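Local coordinates for protein malate dehydrogenase (Pyrococcus horikoshii, PDB 1V9N) that catalyses the NAD(+)-dependent oxidation of (S)-malate to oxaloacetate and works as a homodimer, at residues Q98-G101 / Y102-K106; A108-K111 / A112-G116; M303-E306 / I307-R311; I319-H322 / G323-G326. One frame throughout, in Å; residues are numbered along the deposited sequence.

Interaction 1. Residues Q98-G101 / Y102-K106; sequences QVVG and YRSMK
S104 turns its hydroxyl back onto the carbonyl of V100, one turn earlier in helix 97-115, the crossover helix of a beta-alpha-beta unit whose parallel strands are 87-91 and 117-125. V100 O is gripped twice: S104 OG donates to it at 2.8 Å and S104 N at 2.9 Å, the two arriving on opposite faces of the carbonyl plane. The hydroxyl gets there because OG swings beside its own backbone N, with chi1 at -69°. Held this way, a polar group facing the sheet has its proton used within the helix. On either side of this pair the helical pattern continues, with R103 N bonded to V99 O at 3.1 Å and M105 N to G101 O at 2.9 Å.

Further out, V100 and S104 both rest on A122 of strand 117-125, and M105 reaches F282 and V284 of strand 278-285. Y102 leans instead toward I39 of helix 34-49 and M137 of helix 132-139. Next to it R103 folds back along the helix, its CG 3.3 Å from V99 O. The R103 guanidinium presents a face to Y102 CE2, which sits 3.9 Å above its centre, while R103 NE lies in the plane of the tyrosine ring, at its edge.

Interaction 2. Residues A108-K111 / A112-G116; sequences AIKK and AKDTG
A112, K113, D114 and T115 send their backbone N-H groups to the carbonyls of A108, I109, K110 and K111, which carries the i+4 to i pattern to the last turn of helix 97-115. This is the C-terminal end of the helix in the beta-alpha-beta unit that leads on to strand 117-125. G116 ends the helical run with a positive phi of 106°, where a CB would be jammed against the carbonyl of T115.

In the turn before it, the K111 carbonyl takes two bonds from T115: T115 N reaches K111 O at 2.8 Å, and T115 OG1 reaches the same oxygen at 2.8 Å from above the carbonyl plane. OG1 comes within range by standing between the backbone N and the carbonyl carbon, chi1 71°; it also bonds S86 OG. K111 itself runs out to a salt bridge with E83 and a hydrogen bond to G84 O, so this helix end is pinned to the sheet edge near strand 79-84. A112 and I109 pack on V284 and M143.

On the outer side, the methylene K110 CG passes the D114 carboxylate, 3.8 Å from D114 OD2, and the charges do not pair: K110 NZ stays 5.8 Å from that oxygen.

Interaction 3. Residues M303-E306 / I307-R311; sequences MIEE and IKSSR
I307 folds its longer branch back over the turn that precedes it. CG1 takes the position beside the backbone N (chi1 -67°), which lays I307 CG1 3.1 Å from M303 O and brings I307 CD1 to 3.9 Å from M303 CG; the isoleucine and the selenomethionine M303 run side by side in the same direction. Beneath them I307 N bonds M303 O at 2.9 Å. Cut back to an alanine, this position would probably leave the M303 methylene without its neighbour and open a gap where I319 of the same chain and Y246 of the second subunit now pack against the isoleucine.

E306, one residue earlier, turns its carboxylate outward, where E306 OE1 forms a salt bridge with K266 and a hydrogen bond with Y267, both of the second subunit. This is the last stretch of helix 293-308, lying at the dimer interface and ending in the loop that starts at S309.

E305 belongs to the solvent-facing side. Its carbonyl takes two bonds from S309, with S309 N and S309 OG each 2.9 Å from E305 O and reaching it from opposite faces of its plane. The E305 chain bends at chi2 and brings its carboxylate alongside the same serine. One residue on, the helix end is tied off by S310, whose OG donates to I307 O at 2.7 Å.

Interaction 4. Residues I319-H322 / G323-G326; sequences IWIH and GEKG. With NDP (NADPH dihydro-nicotinamide-adenine-dinucleotide phosphate), chain B.
W320 sets its indole across K325 with CG beside its own backbone N (chi1 -59°), and K325, straight from CG onward, runs over one ring face. K325 CE sits 3.7 Å above the centroid of the five-membered ring, a CH-pi contact, and K325 NZ adds a cation-pi contact at 4.9 Å. E324 takes the ring edge: with chi1 at -178° its CG comes to 3.4 Å from W320 CE3, in the indole plane, its carboxylate 89° from the ring. E324 OE1 also accepts I321 N at 3.1 Å and pairs with K308, while OE2 pairs with R318.

The backbone makes a type II turn from I321 to E324, where a CB on G323 would clash with H322 O. G323 is the N-cap of helix 324-336, and this first turn receives NADPH. G326 N donates to O1X of the adenosine 2'-phosphate at 2.8 Å, and G323 N to its ester oxygen O2B. The N3A edge of the adenine points at one face of the H322 ring, N3A 3.2 Å from H322 CD2, while H322 NE2 bonds H243 O of the second subunit.

A serine in place of this tryptophan would probably leave the K325 chain without its supporting face and the ammonium freer to turn. K325 NZ bonds N7A and pairs with E238 of the second subunit, and the N-H groups of this helix start probably help stabilise the phosphate's negative charge.

Interactions 1 and 2 follow each other along helix 97-115, centres about 15 Å apart: interaction 1 is buried between the sheet and neighbouring helices, whereas interaction 2 reaches the helix end, with exposed lysines and an aspartate on its outer side. Interactions 3 and 4 form a second pair, centres about 12 Å apart and at the dimer interface. They touch through a salt bridge, K308 NZ to E324 OE1 at 2.6 Å, which joins the end of helix 293-308 to the start of helix 324-336. In interactions 1 to 3 a serine or threonine hydroxyl bonds a carbonyl four residues back. Interaction 4 differs, trading these helical bonds for aromatic, ionic and cofactor contacts.

Interaction 1. Residues Q98-G101 / Y102-K106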
loop_
_atom_site.group_PDB
_atom_site.type_symbol
_atom_site.label_atom_id
_atom_site.label_comp_id
_atom_site.label_asym_id
_atom_site.label_seq_id
_atom_site.Cartn_x
_atom_site.Cartn_y
_atom_site.Cartn_z
ATOM N N GLN A 98 -13.230 -0.732 17.867
ATOM C CA GLN A 98 -12.262 0.089 18.587
ATOM C C GLN A 98 -11.584 -0.699 19.716
ATOM O O GLN A 98 -10.386 -0.554 19.946
ATOM C CB GLN A 98 -12.948 1.326 19.174
ATOM C CG GLN A 98 -13.442 2.351 18.150
ATOM C CD GLN A 98 -14.726 1.941 17.447
ATOM O OE1 GLN A 98 -15.370 0.963 17.817
ATOM N NE2 GLN A 98 -15.108 2.702 16.429
ATOM N N VAL A 99 -12.358 -1.531 20.413
ATOM C CA VAL A 99 -11.831 -2.342 21.510
ATOM C C VAL A 99 -10.934 -3.441 20.959
ATOM O O VAL A 99 -9.814 -3.637 21.437
ATOM C CB VAL A 99 -12.978 -2.976 22.346
ATOM C CG1 VAL A 99 -12.408 -3.937 23.386
ATOM C CG2 VAL A 99 -13.771 -1.884 23.038
ATOM N N VAL A 100 -11.419 -4.148 19.941
ATOM C CA VAL A 100 -10.637 -5.211 19.320
ATOM C C VAL A 100 -9.341 -4.633 18.729
ATOM O O VAL A 100 -8.256 -5.188 18.922
ATOM C CB VAL A 100 -11.452 -5.917 18.199
ATOM C CG1 VAL A 100 -10.573 -6.939 17.468
ATOM C CG2 VAL A 100 -12.678 -6.616 18.805
ATOM N N GLY A 101 -9.463 -3.518 18.012
ATOM C CA GLY A 101 -8.300 -2.886 17.406
ATOM C C GLY A 101 -7.314 -2.324 18.424
ATOM O O GLY A 101 -6.103 -2.386 18.225
ATOM N N TYR A 102 -7.832 -1.763 19.511
ATOM C CA TYR A 102 -6.990 -1.207 20.569
ATOM C C TYR A 102 -6.139 -2.300 21.218
ATOM O O TYR A 102 -4.933 -2.142 21.387
ATOM C CB TYR A 102 -7.856 -0.553 21.648
ATOM C CG TYR A 102 -7.061 0.100 22.763
ATOM C CD1 TYR A 102 -6.554 1.393 22.619
ATOM C CD2 TYR A 102 -6.816 -0.572 23.961
ATOM C CE1 TYR A 102 -5.826 2.004 23.639
ATOM C CE2 TYR A 102 -6.082 0.031 24.992
ATOM C CZ TYR A 102 -5.596 1.321 24.818
ATOM O OH TYR A 102 -4.899 1.943 25.830
ATOM N N ARG A 103 -6.776 -3.408 21.584
ATOM C CA ARG A 103 -6.070 -4.522 22.221
ATOM C C ARG A 103 -5.121 -5.211 21.250
ATOM O O ARG A 103 -4.030 -5.647 21.639
ATOM C CB ARG A 103 -7.069 -5.551 22.777
ATOM C CG ARG A 103 -8.001 -4.997 23.844
ATOM C CD ARG A 103 -7.230 -4.511 25.064
ATOM N NE ARG A 103 -8.056 -3.658 25.919
ATOM C CZ ARG A 103 -7.609 -3.012 26.992
ATOM N NH1 ARG A 103 -6.335 -3.120 27.354
ATOM N NH2 ARG A 103 -8.435 -2.247 27.699
ATOM N N SER A 104 -5.534 -5.315 19.991
ATOM C CA SER A 104 -4.699 -5.942 18.975
ATOM C C SER A 104 -3.443 -5.109 18.720
ATOM O O SER A 104 -2.345 -5.651 18.607
ATOM C CB SER A 104 -5.470 -6.101 17.663
ATOM O OG SER A 104 -6.493 -7.068 17.782
HETATM N N MSE A 105 -3.603 -3.791 18.632
HETATM C CA MSE A 105 -2.459 -2.922 18.381
HETATM C C MSE A 105 -1.527 -2.882 19.591
HETATM O O MSE A 105 -0.314 -2.826 19.429
HETATM C CB MSE A 105 -2.919 -1.503 18.015
HETATM C CG MSE A 105 -1.769 -0.544 17.707
HETATM SE SE MSE A 105 -0.493 -1.227 16.382
HETATM C CE MSE A 105 -1.251 -0.453 14.783
ATOM N N LYS A 106 -2.093 -2.903 20.796
ATOM C CA LYS A 106 -1.282 -2.911 22.014
ATOM C C LYS A 106 -0.394 -4.157 22.010
ATOM O O LYS A 106 0.770 -4.099 22.390
ATOM C CB LYS A 106 -2.170 -2.931 23.266
ATOM C CG LYS A 106 -2.736 -1.581 23.674
ATOM C CD LYS A 106 -1.623 -0.638 24.125
ATOM C CE LYS A 106 -2.174 0.715 24.560
ATOM N NZ LYS A 106 -1.108 1.620 25.091
#

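Interaction 2. Residues A108-K111 / A112-G116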
loop_
_atom_site.group_PDB
_atom_site.type_symbol
_atom_site.label_atom_id
_atom_site.label_comp_id
_atom_site.label_asym_id
_atom_site.label_seq_id
_atom_site.Cartn_x
_atom_site.Cartn_y
_atom_site.Cartn_z
ATOM N N ALA A 108 0.595 -5.866 19.313
ATOM C CA ALA A 108 1.582 -5.737 18.243
ATOM C C ALA A 108 2.756 -4.872 18.726
ATOM O O ALA A 108 3.914 -5.185 18.463
ATOM C CB ALA A 108 0.936 -5.112 17.006
ATOM N N ILE A 109 2.447 -3.784 19.425
ATOM C CA ILE A 109 3.476 -2.889 19.951
ATOM C C ILE A 109 4.361 -3.637 20.953
ATOM O O ILE A 109 5.583 -3.492 20.942
ATOM C CB ILE A 109 2.823 -1.651 20.627
ATOM C CG1 ILE A 109 2.226 -0.739 19.549
ATOM C CG2 ILE A 109 3.847 -0.888 21.478
ATOM C CD1 ILE A 109 1.293 0.338 20.087
ATOM N N LYS A 110 3.746 -4.452 21.808
ATOM C CA LYS A 110 4.496 -5.220 22.799
ATOM C C LYS A 110 5.459 -6.196 22.125
ATOM O O LYS A 110 6.621 -6.308 22.512
ATOM C CB LYS A 110 3.541 -5.993 23.712
ATOM C CG LYS A 110 4.240 -6.764 24.821
ATOM C CD LYS A 110 3.233 -7.426 25.750
ATOM C CE LYS A 110 3.912 -8.008 26.986
ATOM N NZ LYS A 110 2.919 -8.504 27.989
ATOM N N LYS A 111 4.977 -6.902 21.109
ATOM C CA LYS A 111 5.815 -7.856 20.406
ATOM C C LYS A 111 6.969 -7.171 19.671
ATOM O O LYS A 111 8.088 -7.669 19.675
ATOM C CB LYS A 111 4.962 -8.686 19.441
ATOM C CG LYS A 111 4.029 -9.682 20.161
ATOM C CD LYS A 111 3.236 -10.538 19.183
ATOM C CE LYS A 111 2.355 -11.555 19.914
ATOM N NZ LYS A 111 3.152 -12.587 20.649
ATOM N N ALA A 112 6.697 -6.029 19.050
ATOM C CA ALA A 112 7.726 -5.285 18.329
ATOM C C ALA A 112 8.794 -4.823 19.322
ATOM O O ALA A 112 10.000 -4.948 19.086
ATOM C CB ALA A 112 7.096 -4.070 17.625
ATOM N N LYS A 113 8.337 -4.285 20.442
ATOM C CA LYS A 113 9.234 -3.808 21.479
ATOM C C LYS A 113 10.204 -4.913 21.897
ATOM O O LYS A 113 11.403 -4.677 22.051
ATOM C CB LYS A 113 8.404 -3.341 22.678
ATOM C CG LYS A 113 9.188 -2.766 23.847
ATOM C CD LYS A 113 8.237 -2.073 24.813
ATOM C CE LYS A 113 7.456 -0.978 24.082
ATOM N NZ LYS A 113 6.351 -0.378 24.881
ATOM N N ASP A 114 9.684 -6.127 22.042
ATOM C CA ASP A 114 10.493 -7.261 22.477
ATOM C C ASP A 114 11.284 -7.996 21.407
ATOM O O ASP A 114 12.319 -8.594 21.707
ATOM C CB ASP A 114 9.610 -8.274 23.213
ATOM C CG ASP A 114 8.816 -7.640 24.343
ATOM O OD1 ASP A 114 9.261 -6.590 24.856
ATOM O OD2 ASP A 114 7.758 -8.192 24.723
ATOM N N THR A 115 10.815 -7.953 20.164
ATOM C CA THR A 115 11.489 -8.677 19.090
ATOM C C THR A 115 11.883 -7.822 17.890
ATOM O O THR A 115 12.649 -8.266 17.029
ATOM C CB THR A 115 10.590 -9.800 18.561
ATOM O OG1 THR A 115 9.497 -9.219 17.833
ATOM C CG2 THR A 115 10.030 -10.625 19.717
ATOM N N GLY A 116 11.351 -6.607 17.829
ATOM C CA GLY A 116 11.644 -5.738 16.706
ATOM C C GLY A 116 10.451 -5.651 15.767
ATOM O O GLY A 116 10.215 -4.607 15.160
#

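Interaction 3. Residues M303-E306 / I307-R311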
loop_
_atom_site.group_PDB
_atom_site.type_symbol
_atom_site.label_atom_id
_atom_site.label_comp_id
_atom_site.label_asym_id
_atom_site.label_seq_id
_atom_site.Cartn_x
_atom_site.Cartn_y
_atom_site.Cartn_z
HETATM N N MSE A 303 13.538 14.907 5.314
HETATM C CA MSE A 303 12.885 14.549 4.058
HETATM C C MSE A 303 11.595 15.358 3.924
HETATM O O MSE A 303 11.309 15.916 2.868
HETATM C CB MSE A 303 12.550 13.055 4.029
HETATM C CG MSE A 303 11.687 12.637 2.847
HETATM SE SE MSE A 303 11.186 10.750 2.858
HETATM C CE MSE A 303 9.632 10.846 4.018
ATOM N N ILE A 304 10.820 15.407 5.003
ATOM C CA ILE A 304 9.562 16.142 5.007
ATOM C C ILE A 304 9.798 17.626 4.713
ATOM O O ILE A 304 9.093 18.225 3.901
ATOM C CB ILE A 304 8.843 16.000 6.367
ATOM C CG1 ILE A 304 8.442 14.534 6.593
ATOM C CG2 ILE A 304 7.615 16.910 6.407
ATOM C CD1 ILE A 304 7.948 14.243 7.991
ATOM N N GLU A 305 10.791 18.211 5.370
ATOM C CA GLU A 305 11.096 19.623 5.160
ATOM C C GLU A 305 11.498 19.901 3.711
ATOM O O GLU A 305 11.071 20.889 3.116
ATOM C CB GLU A 305 12.213 20.075 6.109
ATOM C CG GLU A 305 12.514 21.563 6.009
ATOM C CD GLU A 305 11.263 22.413 6.163
ATOM O OE1 GLU A 305 10.669 22.402 7.264
ATOM O OE2 GLU A 305 10.869 23.085 5.181
ATOM N N GLU A 306 12.308 19.019 3.140
ATOM C CA GLU A 306 12.745 19.190 1.764
ATOM C C GLU A 306 11.609 19.000 0.768
ATOM O O GLU A 306 11.592 19.632 -0.288
ATOM C CB GLU A 306 13.894 18.233 1.455
ATOM C CG GLU A 306 15.183 18.633 2.150
ATOM C CD GLU A 306 16.327 17.699 1.839
ATOM O OE1 GLU A 306 16.528 17.396 0.645
ATOM O OE2 GLU A 306 17.027 17.278 2.786
ATOM N N ILE A 307 10.654 18.136 1.097
ATOM C CA ILE A 307 9.520 17.925 0.202
ATOM C C ILE A 307 8.621 19.163 0.235
ATOM O O ILE A 307 8.201 19.668 -0.807
ATOM C CB ILE A 307 8.675 16.698 0.624
ATOM C CG1 ILE A 307 9.482 15.410 0.435
ATOM C CG2 ILE A 307 7.388 16.642 -0.197
ATOM C CD1 ILE A 307 8.714 14.152 0.820
ATOM N N LYS A 308 8.324 19.643 1.437
ATOM C CA LYS A 308 7.467 20.812 1.597
ATOM C C LYS A 308 8.092 22.037 0.947
ATOM O O LYS A 308 7.403 22.825 0.299
ATOM C CB LYS A 308 7.210 21.083 3.083
ATOM C CG LYS A 308 6.409 19.987 3.777
ATOM C CD LYS A 308 6.282 20.219 5.272
ATOM C CE LYS A 308 5.460 21.458 5.588
ATOM N NZ LYS A 308 4.069 21.379 5.056
ATOM N N SER A 309 9.405 22.174 1.106
ATOM C CA SER A 309 10.143 23.306 0.558
ATOM C C SER A 309 10.430 23.214 -0.936
ATOM O O SER A 309 11.045 24.119 -1.497
ATOM C CB SER A 309 11.462 23.483 1.312
ATOM O OG SER A 309 11.227 23.736 2.685
ATOM N N SER A 310 9.994 22.138 -1.585
ATOM C CA SER A 310 10.236 21.988 -3.017
ATOM C C SER A 310 9.375 22.967 -3.813
ATOM O O SER A 310 8.359 23.459 -3.324
ATOM C CB SER A 310 9.965 20.547 -3.473
ATOM O OG SER A 310 8.588 20.223 -3.436
ATOM N N ARG A 311 9.792 23.246 -5.042
ATOM C CA ARG A 311 9.100 24.186 -5.924
ATOM C C ARG A 311 7.585 23.998 -5.988
ATOM O O ARG A 311 7.098 23.008 -6.539
ATOM C CB ARG A 311 9.691 24.078 -7.327
ATOM C CG ARG A 311 9.518 25.303 -8.200
ATOM C CD ARG A 311 10.300 25.092 -9.479
ATOM N NE ARG A 311 11.654 24.638 -9.170
ATOM C CZ ARG A 311 12.368 23.827 -9.944
ATOM N NH1 ARG A 311 11.861 23.374 -11.084
ATOM N NH2 ARG A 311 13.587 23.459 -9.569
#

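Interaction 4. Residues I319-H322 / G323-G326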
loop_
_atom_site.group_PDB
_atom_site.type_symbol
_atom_site.label_atom_id
_atom_site.label_comp_id
_atom_site.label_asym_id
_atom_site.label_seq_id
_atom_site.Cartn_x
_atom_site.Cartn_y
_atom_site.Cartn_z
ATOM N N ILE A 319 2.656 22.721 -0.098
ATOM C CA ILE A 319 2.822 21.284 -0.275
ATOM C C ILE A 319 2.685 20.749 1.144
ATOM O O ILE A 319 3.456 21.122 2.030
ATOM C CB ILE A 319 4.220 20.928 -0.829
ATOM C CG1 ILE A 319 4.349 21.432 -2.270
ATOM C CG2 ILE A 319 4.433 19.421 -0.768
ATOM C CD1 ILE A 319 5.726 21.249 -2.875
ATOM N N TRP A 320 1.669 19.929 1.372
ATOM C CA TRP A 320 1.444 19.363 2.701
ATOM C C TRP A 320 2.106 17.996 2.834
ATOM O O TRP A 320 2.463 17.367 1.836
ATOM C CB TRP A 320 -0.052 19.167 2.971
ATOM C CG TRP A 320 -0.895 20.401 2.892
ATOM C CD1 TRP A 320 -1.480 20.928 1.777
ATOM C CD2 TRP A 320 -1.276 21.245 3.986
ATOM N NE1 TRP A 320 -2.206 22.046 2.110
ATOM C CE2 TRP A 320 -2.096 22.264 3.457
ATOM C CE3 TRP A 320 -1.001 21.239 5.359
ATOM C CZ2 TRP A 320 -2.651 23.270 4.258
ATOM C CZ3 TRP A 320 -1.552 22.242 6.157
ATOM C CH2 TRP A 320 -2.369 23.245 5.598
ATOM N N ILE A 321 2.266 17.550 4.075
ATOM C CA ILE A 321 2.814 16.231 4.357
ATOM C C ILE A 321 1.620 15.496 4.958
ATOM O O ILE A 321 0.795 16.100 5.644
ATOM C CB ILE A 321 3.985 16.273 5.375
ATOM C CG1 ILE A 321 4.628 14.888 5.479
ATOM C CG2 ILE A 321 3.485 16.699 6.746
ATOM C CD1 ILE A 321 5.177 14.374 4.165
ATOM N N HIS A 322 1.508 14.204 4.694
ATOM C CA HIS A 322 0.376 13.445 5.202
ATOM C C HIS A 322 0.203 13.503 6.708
ATOM O O HIS A 322 1.121 13.211 7.476
ATOM C CB HIS A 322 0.470 12.011 4.697
ATOM C CG HIS A 322 0.550 11.934 3.206
ATOM N ND1 HIS A 322 1.671 12.322 2.508
ATOM C CD2 HIS A 322 -0.384 11.625 2.276
ATOM C CE1 HIS A 322 1.425 12.258 1.211
ATOM N NE2 HIS A 322 0.184 11.837 1.044
ATOM N N GLY A 323 -0.993 13.912 7.118
ATOM C CA GLY A 323 -1.307 14.025 8.528
ATOM C C GLY A 323 -1.284 15.469 9.002
ATOM O O GLY A 323 -1.885 15.801 10.024
ATOM N N GLU A 324 -0.596 16.326 8.253
ATOM C CA GLU A 324 -0.472 17.736 8.606
ATOM C C GLU A 324 -1.803 18.484 8.698
ATOM O O GLU A 324 -2.073 19.128 9.710
ATOM C CB GLU A 324 0.465 18.438 7.618
ATOM C CG GLU A 324 0.706 19.904 7.922
ATOM C CD GLU A 324 1.868 20.474 7.133
ATOM O OE1 GLU A 324 2.071 20.048 5.978
ATOM O OE2 GLU A 324 2.573 21.355 7.669
ATOM N N LYS A 325 -2.623 18.417 7.651
ATOM C CA LYS A 325 -3.926 19.085 7.674
ATOM C C LYS A 325 -4.712 18.641 8.904
ATOM O O LYS A 325 -5.267 19.464 9.629
ATOM C CB LYS A 325 -4.749 18.737 6.432
ATOM C CG LYS A 325 -4.300 19.392 5.137
ATOM C CD LYS A 325 -5.195 18.931 3.995
ATOM C CE LYS A 325 -4.811 19.557 2.675
ATOM N NZ LYS A 325 -5.664 19.049 1.557
ATOM N N GLY A 326 -4.755 17.330 9.127
ATOM C CA GLY A 326 -5.480 16.783 10.261
ATOM C C GLY A 326 -5.025 17.305 11.611
ATOM O O GLY A 326 -5.852 17.656 12.455
HETATM P PA NDP B . -8.260 11.767 2.556
HETATM O O1A NDP B . -8.954 12.701 3.409
HETATM O O2A NDP B . -8.256 11.866 1.055
HETATM O O5B NDP B . -6.708 11.707 3.085
HETATM C C5B NDP B . -5.738 10.840 2.468
HETATM C C4B NDP B . -4.435 11.046 3.264
HETATM O O4B NDP B . -3.716 12.052 2.527
HETATM C C3B NDP B . -4.529 11.551 4.677
HETATM O O3B NDP B . -3.494 10.883 5.460
HETATM C C2B NDP B . -4.290 13.019 4.629
HETATM O O2B NDP B . -3.795 13.653 5.821
HETATM C C1B NDP B . -3.409 13.119 3.423
HETATM N N9A NDP B . -3.576 14.360 2.618
HETATM C C8A NDP B . -4.762 15.085 2.308
HETATM N N7A NDP B . -4.496 16.121 1.546
HETATM C C5A NDP B . -3.148 16.112 1.331
HETATM C C6A NDP B . -2.235 16.937 0.598
HETATM N N6A NDP B . -2.686 17.998 -0.081
HETATM N N1A NDP B . -0.891 16.634 0.589
HETATM C C2A NDP B . -0.420 15.545 1.279
HETATM N N3A NDP B . -1.197 14.706 1.994
HETATM C C4A NDP B . -2.565 15.044 1.982
HETATM O O3 NDP B . -8.613 10.266 2.863
HETATM P PN NDP B . -9.868 9.299 2.783
HETATM O O1N NDP B . -9.476 8.238 1.861
HETATM O O2N NDP B . -10.975 10.223 2.361
HETATM O O5D NDP B . -9.983 8.828 4.299
HETATM C C5D NDP B . -11.252 8.764 5.009
HETATM C C4D NDP B . -11.034 8.253 6.485
HETATM O O4D NDP B . -11.944 7.186 6.680
HETATM C C3D NDP B . -9.641 7.671 6.830
HETATM O O3D NDP B . -9.272 8.147 8.132
HETATM C C2D NDP B . -9.799 6.163 6.749
HETATM O O2D NDP B . -8.887 5.498 7.599
HETATM C C1D NDP B . -11.292 5.999 7.136
HETATM N N1N NDP B . -11.957 4.821 6.517
HETATM C C2N NDP B . -12.390 3.800 7.409
HETATM C C3N NDP B . -13.050 2.648 6.813
HETATM C C7N NDP B . -13.529 1.565 7.679
HETATM O O7N NDP B . -14.105 0.558 7.248
HETATM N N7N NDP B . -13.349 1.631 9.026
HETATM C C4N NDP B . -13.223 2.621 5.395
HETATM C C5N NDP B . -12.786 3.628 4.544
HETATM C C6N NDP B . -12.155 4.737 5.102
HETATM P P2B NDP B . -4.640 14.463 6.844
HETATM O O1X NDP B . -3.758 15.604 7.137
HETATM O O2X NDP B . -4.891 13.636 8.064
HETATM O O3X NDP B . -5.951 14.901 6.200
HETATM O O HOH W 1 -2.245 16.638 5.106
#